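Local coordinates for protein TodX (Pseudomonas putida, PDB 3BS0) that probably transports toluene and related aromatic hydrocarbons across the outer membrane, as a beta-barrel protein of the FadL family, at residues S22-N27 against Q45-L50; T36-P41 against D92-A97. One frame throughout, in Å; residues are numbered along the deposited sequence.

Contact 1 (S22-N27 against Q45-L50)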
ATOM      1  N   SER A  22      -8.207  17.999  -7.648  1.00 50.70           N
ATOM      2  CA  SER A  22      -9.390  18.789  -7.944  1.00 52.87           C
ATOM      3  C   SER A  22     -10.226  18.494  -9.181  1.00 53.19           C
ATOM      4  O   SER A  22     -10.588  19.417  -9.913  1.00 54.05           O
ATOM      5  CB  SER A  22      -8.982  20.251  -7.958  1.00 53.63           C
ATOM      6  OG  SER A  22      -7.733  20.387  -8.625  1.00 55.10           O
ATOM      7  N   TYR A  23     -10.544  17.223  -9.411  1.00 51.38           N
ATOM      8  CA  TYR A  23     -11.389  16.851 -10.540  1.00 49.47           C
ATOM      9  C   TYR A  23     -12.134  15.559 -10.201  1.00 49.18           C
ATOM     10  O   TYR A  23     -11.615  14.732  -9.451  1.00 50.15           O
ATOM     11  CB  TYR A  23     -10.547  16.711 -11.815  1.00 45.89           C
ATOM     12  CG  TYR A  23      -9.654  15.500 -11.905  1.00 45.64           C
ATOM     13  CD1 TYR A  23     -10.107  14.332 -12.509  1.00 46.92           C
ATOM     14  CD2 TYR A  23      -8.332  15.538 -11.442  1.00 44.89           C
ATOM     15  CE1 TYR A  23      -9.266  13.225 -12.662  1.00 47.75           C
ATOM     16  CE2 TYR A  23      -7.481  14.441 -11.582  1.00 43.96           C
ATOM     17  CZ  TYR A  23      -7.955  13.284 -12.195  1.00 47.84           C
ATOM     18  OH  TYR A  23      -7.146  12.176 -12.332  1.00 47.38           O
ATOM     19  N   TYR A  24     -13.347  15.380 -10.729  1.00 46.56           N
ATOM     20  CA  TYR A  24     -14.099  14.168 -10.411  1.00 43.89           C
ATOM     21  C   TYR A  24     -13.257  12.903 -10.522  1.00 42.60           C
ATOM     22  O   TYR A  24     -12.802  12.517 -11.599  1.00 40.63           O
ATOM     23  CB  TYR A  24     -15.363  14.003 -11.259  1.00 41.34           C
ATOM     24  CG  TYR A  24     -16.313  13.005 -10.612  1.00 42.51           C
ATOM     25  CD1 TYR A  24     -16.640  13.117  -9.250  1.00 41.61           C
ATOM     26  CD2 TYR A  24     -16.839  11.926 -11.323  1.00 40.39           C
ATOM     27  CE1 TYR A  24     -17.453  12.176  -8.617  1.00 37.72           C
ATOM     28  CE2 TYR A  24     -17.665  10.980 -10.689  1.00 37.68           C
ATOM     29  CZ  TYR A  24     -17.956  11.115  -9.336  1.00 36.79           C
ATOM     30  OH  TYR A  24     -18.719  10.181  -8.671  1.00 37.14           O
ATOM     31  N   THR A  25     -13.071  12.267  -9.373  1.00 41.05           N
ATOM     32  CA  THR A  25     -12.284  11.058  -9.264  1.00 40.25           C
ATOM     33  C   THR A  25     -13.206   9.873  -8.968  1.00 39.35           C
ATOM     34  O   THR A  25     -12.810   8.720  -9.058  1.00 38.21           O
ATOM     35  CB  THR A  25     -11.221  11.261  -8.158  1.00 40.95           C
ATOM     36  OG1 THR A  25      -9.982  11.649  -8.771  1.00 41.15           O
ATOM     37  CG2 THR A  25     -11.038  10.001  -7.312  1.00 43.06           C
ATOM     38  N   GLY A  26     -14.454  10.170  -8.635  1.00 38.48           N
ATOM     39  CA  GLY A  26     -15.392   9.109  -8.350  1.00 37.01           C
ATOM     40  C   GLY A  26     -15.538   8.928  -6.863  1.00 38.61           C
ATOM     41  O   GLY A  26     -15.061   9.761  -6.093  1.00 41.68           O
ATOM     42  N   ASN A  27     -16.183   7.845  -6.449  1.00 38.28           N
ATOM     43  CA  ASN A  27     -16.391   7.591  -5.032  1.00 38.65           C
ATOM     44  C   ASN A  27     -15.107   7.470  -4.208  1.00 39.58           C
ATOM     45  O   ASN A  27     -15.127   7.718  -3.002  1.00 38.26           O
ATOM     46  CB  ASN A  27     -17.249   6.344  -4.855  1.00 38.59           C
ATOM     47  CG  ASN A  27     -18.696   6.578  -5.237  1.00 37.89           C
ATOM     48  OD1 ASN A  27     -19.046   7.625  -5.783  1.00 33.62           O
ATOM     49  ND2 ASN A  27     -19.548   5.601  -4.951  1.00 36.95           N
ATOM     50  N   GLN A  45     -24.301   7.871  -6.426  1.00 37.07           N
ATOM     51  CA  GLN A  45     -23.368   7.039  -7.166  1.00 36.74           C
ATOM     52  C   GLN A  45     -22.972   5.754  -6.485  1.00 35.02           C
ATOM     53  O   GLN A  45     -22.365   5.769  -5.431  1.00 37.17           O
ATOM     54  CB  GLN A  45     -22.094   7.828  -7.487  1.00 39.39           C
ATOM     55  CG  GLN A  45     -22.235   9.014  -8.463  1.00 41.02           C
ATOM     56  CD  GLN A  45     -22.808  10.271  -7.828  1.00 43.75           C
ATOM     57  OE1 GLN A  45     -22.492  10.610  -6.691  1.00 45.35           O
ATOM     58  NE2 GLN A  45     -23.651  10.979  -8.575  1.00 48.06           N
ATOM     59  N   PHE A  46     -23.310   4.628  -7.089  1.00 35.55           N
ATOM     60  CA  PHE A  46     -22.919   3.351  -6.523  1.00 35.93           C
ATOM     61  C   PHE A  46     -21.656   2.903  -7.262  1.00 35.86           C
ATOM     62  O   PHE A  46     -21.634   2.917  -8.497  1.00 37.75           O
ATOM     63  CB  PHE A  46     -24.019   2.304  -6.708  1.00 34.48           C
ATOM     64  CG  PHE A  46     -23.577   0.928  -6.335  1.00 35.36           C
ATOM     65  CD1 PHE A  46     -23.563   0.526  -5.008  1.00 34.95           C
ATOM     66  CD2 PHE A  46     -23.074   0.067  -7.300  1.00 36.44           C
ATOM     67  CE1 PHE A  46     -23.053  -0.704  -4.642  1.00 34.26           C
ATOM     68  CE2 PHE A  46     -22.563  -1.165  -6.941  1.00 38.59           C
ATOM     69  CZ  PHE A  46     -22.552  -1.549  -5.604  1.00 36.66           C
ATOM     70  N   GLU A  47     -20.611   2.512  -6.531  1.00 34.74           N
ATOM     71  CA  GLU A  47     -19.370   2.078  -7.192  1.00 35.62           C
ATOM     72  C   GLU A  47     -18.825   0.723  -6.760  1.00 33.49           C
ATOM     73  O   GLU A  47     -18.744   0.415  -5.572  1.00 32.22           O
ATOM     74  CB  GLU A  47     -18.269   3.139  -7.049  1.00 38.87           C
ATOM     75  CG  GLU A  47     -18.163   4.085  -8.252  1.00 44.60           C
ATOM     76  CD  GLU A  47     -16.952   5.022  -8.176  1.00 47.30           C
ATOM     77  OE1 GLU A  47     -15.817   4.519  -8.027  1.00 49.37           O
ATOM     78  OE2 GLU A  47     -17.138   6.256  -8.274  1.00 46.16           O
ATOM     79  N   LEU A  48     -18.445  -0.075  -7.757  1.00 33.31           N
ATOM     80  CA  LEU A  48     -17.924  -1.421  -7.555  1.00 33.83           C
ATOM     81  C   LEU A  48     -16.666  -1.674  -8.357  1.00 34.07           C
ATOM     82  O   LEU A  48     -16.665  -1.522  -9.582  1.00 35.19           O
ATOM     83  CB  LEU A  48     -18.984  -2.448  -7.947  1.00 35.78           C
ATOM     84  CG  LEU A  48     -19.646  -3.097  -6.738  1.00 37.96           C
ATOM     85  CD1 LEU A  48     -20.881  -3.856  -7.172  1.00 41.22           C
ATOM     86  CD2 LEU A  48     -18.636  -4.034  -6.063  1.00 37.50           C
ATOM     87  N   GLY A  49     -15.595  -2.076  -7.669  1.00 34.32           N
ATOM     88  CA  GLY A  49     -14.336  -2.327  -8.354  1.00 30.95           C
ATOM     89  C   GLY A  49     -13.396  -3.386  -7.802  1.00 30.94           C
ATOM     90  O   GLY A  49     -13.523  -3.842  -6.672  1.00 27.81           O
ATOM     91  N   LEU A  50     -12.427  -3.760  -8.634  1.00 33.34           N
ATOM     92  CA  LEU A  50     -11.437  -4.762  -8.292  1.00 34.81           C
ATOM     93  C   LEU A  50     -10.014  -4.286  -8.545  1.00 37.08           C
ATOM     94  O   LEU A  50      -9.670  -3.863  -9.644  1.00 37.84           O
ATOM     95  CB  LEU A  50     -11.703  -6.017  -9.101  1.00 37.27           C
ATOM     96  CG  LEU A  50     -13.043  -6.670  -8.803  1.00 39.47           C
ATOM     97  CD1 LEU A  50     -13.414  -7.572  -9.954  1.00 42.53           C
ATOM     98  CD2 LEU A  50     -12.959  -7.451  -7.505  1.00 39.46           C
TER
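Asn27 ND2 is gripped by two hydrogen bonds: it donates to Gln45 O at 2.9 Å, and it also pairs with the hydroxyl of Ser85 on the adjoining strand 80-90. The contact illustrates how FadL-family proteins hold a plug inside a barrel, since 22-27 belongs to the N-terminal hatch segment and 45-50 to the first long barrel strand, 44-60. Gln45 O lies almost in the plane of the Asn27 carboxamide, whereas ND2 itself stands above the plane of that carbonyl, 50° out of it. With its amide group held in this way, Asn27 lies stacked against the carboxylate of Glu47, the two planes only 21° apart. The same carboxylate takes the backbone of the plug: Asn27 N donates to Glu47 OE2 at 2.6 Å in a nearly straight bond, the nitrogen approaching from above the carboxylate plane. An alanine in place of Glu47 would probably leave Asn27 N without its acceptor on the strand and the Asn27 amide without its stacked partner. Gly26, having no side chain, passes close to the same oxygen, with Gly26 CA 3.3 Å from Glu47 OE2. Tyr24 meets the beginning of the strand segment, at Gln45. With CG anti to the backbone N (chi1 -162°), its side chain turns toward the strand. Gly26 N stands 3.5 Å above the centre of the Tyr24 ring. The phenol reaches the aliphatic part of Gln45, Tyr24 OH lying 3.7 Å from Gln45 CG.

Contact 2 (T36-P41 against D92-A97)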
ATOM      1  N   THR A  36     -13.853  16.827  -3.982  1.00 35.69           N
ATOM      2  CA  THR A  36     -14.107  16.666  -5.405  1.00 35.74           C
ATOM      3  C   THR A  36     -15.424  15.944  -5.662  1.00 36.52           C
ATOM      4  O   THR A  36     -15.870  15.874  -6.802  1.00 36.80           O
ATOM      5  CB  THR A  36     -12.996  15.865  -6.124  1.00 35.95           C
ATOM      6  OG1 THR A  36     -12.667  14.705  -5.348  1.00 39.29           O
ATOM      7  CG2 THR A  36     -11.762  16.722  -6.362  1.00 33.01           C
ATOM      8  N   LEU A  37     -16.047  15.412  -4.615  1.00 34.93           N
ATOM      9  CA  LEU A  37     -17.293  14.691  -4.808  1.00 35.87           C
ATOM     10  C   LEU A  37     -18.410  15.621  -5.265  1.00 38.15           C
ATOM     11  O   LEU A  37     -19.432  15.169  -5.800  1.00 37.27           O
ATOM     12  CB  LEU A  37     -17.711  13.965  -3.523  1.00 34.05           C
ATOM     13  CG  LEU A  37     -16.832  12.797  -3.063  1.00 33.13           C
ATOM     14  CD1 LEU A  37     -17.386  12.278  -1.749  1.00 27.26           C
ATOM     15  CD2 LEU A  37     -16.786  11.686  -4.124  1.00 26.24           C
ATOM     16  N   SER A  38     -18.219  16.921  -5.066  1.00 38.54           N
ATOM     17  CA  SER A  38     -19.239  17.877  -5.473  1.00 37.53           C
ATOM     18  C   SER A  38     -19.245  18.060  -6.983  1.00 38.71           C
ATOM     19  O   SER A  38     -20.151  18.691  -7.536  1.00 39.61           O
ATOM     20  CB  SER A  38     -19.043  19.213  -4.765  1.00 35.61           C
ATOM     21  OG  SER A  38     -19.625  19.184  -3.477  1.00 33.41           O
ATOM     22  N   PHE A  39     -18.247  17.491  -7.649  1.00 38.42           N
ATOM     23  CA  PHE A  39     -18.168  17.566  -9.102  1.00 38.55           C
ATOM     24  C   PHE A  39     -18.878  16.342  -9.671  1.00 38.19           C
ATOM     25  O   PHE A  39     -18.811  16.062 -10.868  1.00 38.95           O
ATOM     26  CB  PHE A  39     -16.716  17.543  -9.597  1.00 40.52           C
ATOM     27  CG  PHE A  39     -15.829  18.588  -8.983  1.00 44.47           C
ATOM     28  CD1 PHE A  39     -16.357  19.679  -8.307  1.00 48.57           C
ATOM     29  CD2 PHE A  39     -14.449  18.470  -9.078  1.00 46.17           C
ATOM     30  CE1 PHE A  39     -15.514  20.633  -7.725  1.00 49.35           C
ATOM     31  CE2 PHE A  39     -13.609  19.414  -8.504  1.00 47.95           C
ATOM     32  CZ  PHE A  39     -14.140  20.494  -7.825  1.00 45.77           C
ATOM     33  N   ALA A  40     -19.548  15.594  -8.811  1.00 37.74           N
ATOM     34  CA  ALA A  40     -20.234  14.400  -9.277  1.00 39.46           C
ATOM     35  C   ALA A  40     -21.550  14.720  -9.982  1.00 39.95           C
ATOM     36  O   ALA A  40     -22.235  15.692  -9.644  1.00 35.82           O
ATOM     37  CB  ALA A  40     -20.493  13.457  -8.111  1.00 37.42           C
ATOM     38  N   PRO A  41     -21.917  13.896 -10.978  1.00 40.21           N
ATOM     39  CA  PRO A  41     -23.165  14.126 -11.698  1.00 41.24           C
ATOM     40  C   PRO A  41     -24.344  13.994 -10.742  1.00 42.08           C
ATOM     41  O   PRO A  41     -24.296  13.222  -9.780  1.00 41.39           O
ATOM     42  CB  PRO A  41     -23.147  13.051 -12.781  1.00 41.59           C
ATOM     43  CG  PRO A  41     -22.328  11.962 -12.174  1.00 42.27           C
ATOM     44  CD  PRO A  41     -21.220  12.709 -11.499  1.00 40.83           C
ATOM     45  N   ASP A  92     -26.965  20.493  -1.631  1.00 54.18           N
ATOM     46  CA  ASP A  92     -25.594  20.946  -1.846  1.00 54.54           C
ATOM     47  C   ASP A  92     -24.597  19.938  -1.291  1.00 54.12           C
ATOM     48  O   ASP A  92     -23.408  19.987  -1.602  1.00 53.54           O
ATOM     49  CB  ASP A  92     -25.380  22.286  -1.137  1.00 55.89           C
ATOM     50  CG  ASP A  92     -25.907  23.461  -1.927  1.00 57.21           C
ATOM     51  OD1 ASP A  92     -26.130  24.532  -1.311  1.00 55.19           O
ATOM     52  OD2 ASP A  92     -26.075  23.311  -3.160  1.00 57.22           O
ATOM     53  N   TRP A  93     -25.093  19.034  -0.455  1.00 53.99           N
ATOM     54  CA  TRP A  93     -24.253  18.025   0.172  1.00 54.03           C
ATOM     55  C   TRP A  93     -24.052  16.737  -0.612  1.00 50.78           C
ATOM     56  O   TRP A  93     -24.819  16.386  -1.513  1.00 48.77           O
ATOM     57  CB  TRP A  93     -24.805  17.636   1.553  1.00 58.61           C
ATOM     58  CG  TRP A  93     -24.771  18.722   2.590  1.00 64.14           C
ATOM     59  CD1 TRP A  93     -25.651  19.751   2.731  1.00 66.21           C
ATOM     60  CD2 TRP A  93     -23.797  18.875   3.627  1.00 66.28           C
ATOM     61  NE1 TRP A  93     -25.288  20.543   3.795  1.00 68.01           N
ATOM     62  CE2 TRP A  93     -24.151  20.034   4.363  1.00 67.48           C
ATOM     63  CE3 TRP A  93     -22.655  18.161   4.009  1.00 68.37           C
ATOM     64  CZ2 TRP A  93     -23.408  20.482   5.460  1.00 67.73           C
ATOM     65  CZ3 TRP A  93     -21.915  18.606   5.097  1.00 69.09           C
ATOM     66  CH2 TRP A  93     -22.296  19.762   5.808  1.00 68.25           C
ATOM     67  N   ARG A  94     -22.983  16.045  -0.244  1.00 47.02           N
ATOM     68  CA  ARG A  94     -22.664  14.747  -0.804  1.00 44.49           C
ATOM     69  C   ARG A  94     -22.225  13.967   0.429  1.00 43.97           C
ATOM     70  O   ARG A  94     -21.370  14.424   1.192  1.00 43.41           O
ATOM     71  CB  ARG A  94     -21.528  14.823  -1.816  1.00 40.89           C
ATOM     72  CG  ARG A  94     -21.785  15.761  -2.976  1.00 42.69           C
ATOM     73  CD  ARG A  94     -22.701  15.208  -4.065  1.00 42.49           C
ATOM     74  NE  ARG A  94     -22.918  16.231  -5.092  1.00 42.44           N
ATOM     75  CZ  ARG A  94     -23.271  15.998  -6.353  1.00 43.53           C
ATOM     76  NH1 ARG A  94     -23.467  14.758  -6.792  1.00 44.67           N
ATOM     77  NH2 ARG A  94     -23.398  17.014  -7.189  1.00 42.89           N
ATOM     78  N   PHE A  95     -22.865  12.826   0.659  1.00 41.14           N
ATOM     79  CA  PHE A  95     -22.532  11.979   1.785  1.00 37.59           C
ATOM     80  C   PHE A  95     -22.134  10.622   1.216  1.00 36.99           C
ATOM     81  O   PHE A  95     -22.815  10.082   0.339  1.00 34.59           O
ATOM     82  CB  PHE A  95     -23.736  11.825   2.701  1.00 38.42           C
ATOM     83  CG  PHE A  95     -24.128  13.094   3.419  1.00 40.94           C
ATOM     84  CD1 PHE A  95     -25.222  13.847   2.995  1.00 39.46           C
ATOM     85  CD2 PHE A  95     -23.426  13.504   4.559  1.00 39.00           C
ATOM     86  CE1 PHE A  95     -25.615  14.988   3.704  1.00 42.70           C
ATOM     87  CE2 PHE A  95     -23.801  14.630   5.268  1.00 39.18           C
ATOM     88  CZ  PHE A  95     -24.898  15.379   4.849  1.00 41.73           C
ATOM     89  N   GLY A  96     -21.029  10.070   1.699  1.00 35.84           N
ATOM     90  CA  GLY A  96     -20.602   8.790   1.186  1.00 34.78           C
ATOM     91  C   GLY A  96     -19.870   7.875   2.145  1.00 36.12           C
ATOM     92  O   GLY A  96     -19.167   8.319   3.048  1.00 38.03           O
ATOM     93  N   ALA A  97     -20.052   6.574   1.938  1.00 35.58           N
ATOM     94  CA  ALA A  97     -19.387   5.557   2.731  1.00 33.93           C
ATOM     95  C   ALA A  97     -18.879   4.473   1.760  1.00 32.28           C
ATOM     96  O   ALA A  97     -19.329   4.393   0.621  1.00 33.53           O
ATOM     97  CB  ALA A  97     -20.348   4.979   3.721  1.00 31.75           C
TER
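Arg94 sets CG anti to its own carbonyl carbon (chi1 -58°) and then bends at chi2 (-78°), while chi3 is extended and carries NE onward past Leu37 and Ser38 of the facing segment. The guanidinium arrives at the end of the 3-10 segment 36-39, where several backbone carbonyls gather. Arg94 NH2 makes a weak hydrogen bond to Ala40 O at 3.0 Å, its N-H badly bent from the line. A second weak bond, from Arg94 NH1 to Pro41 O at 3.5 Å, is straighter, and Pro41 O lies at the edge of the guanidinium, near its plane. Over one face lies Leu37 O, 3.6 Å above the plane of the Arg94 guanidinium and offset toward its rim, with Ala40 N on the same side. Leu37 O also accepts the hydrogen bond of Ala40 N at 3.0 Å, closing the 3-10 turn. Carbonyl dipoles grouped in this way would probably stabilise the positive charge.

In the fold, this is a FadL-family barrel wall holding its N-terminal hatch segment: strand 93-108 turns Arg94 toward the plug, while Trp93 and Phe95 point away from it. Apolar contacts accompany the polar ones: Ala40 CB lies at the guanidinium, 3.5 Å from Arg94 NH1, and Leu37 CB at the root of the side chain, 4.3 Å from Arg94 CB. Ser38 OG sits 4.1 Å from Arg94 CG and makes a weak hydrogen bond to Ser142 OG of strand 129-143, the next strand of the wall, whose Ser142 side chain also touches Arg94.

Overall arrangement
Contacts 1 and 2 join one N-terminal hatch segment to the barrel wall at two places, their centres 10 Å apart. Strand 80-90 pairs with both 44-60 and 93-108, so the wall runs on from one contact to the other, with Ser85 on the intervening strand. The two hatch pieces also meet directly: Gly26 O lies 3.2 Å from Leu37 CD2, and Tyr24 CE1 lies 3.3 Å from Ala40 CB. Tyr24, which reaches Gln45 in contact 1, thus also packs on Ala40, which faces Arg94 in contact 2. Along the chain the segments alternate, both hatch pieces preceding both strands.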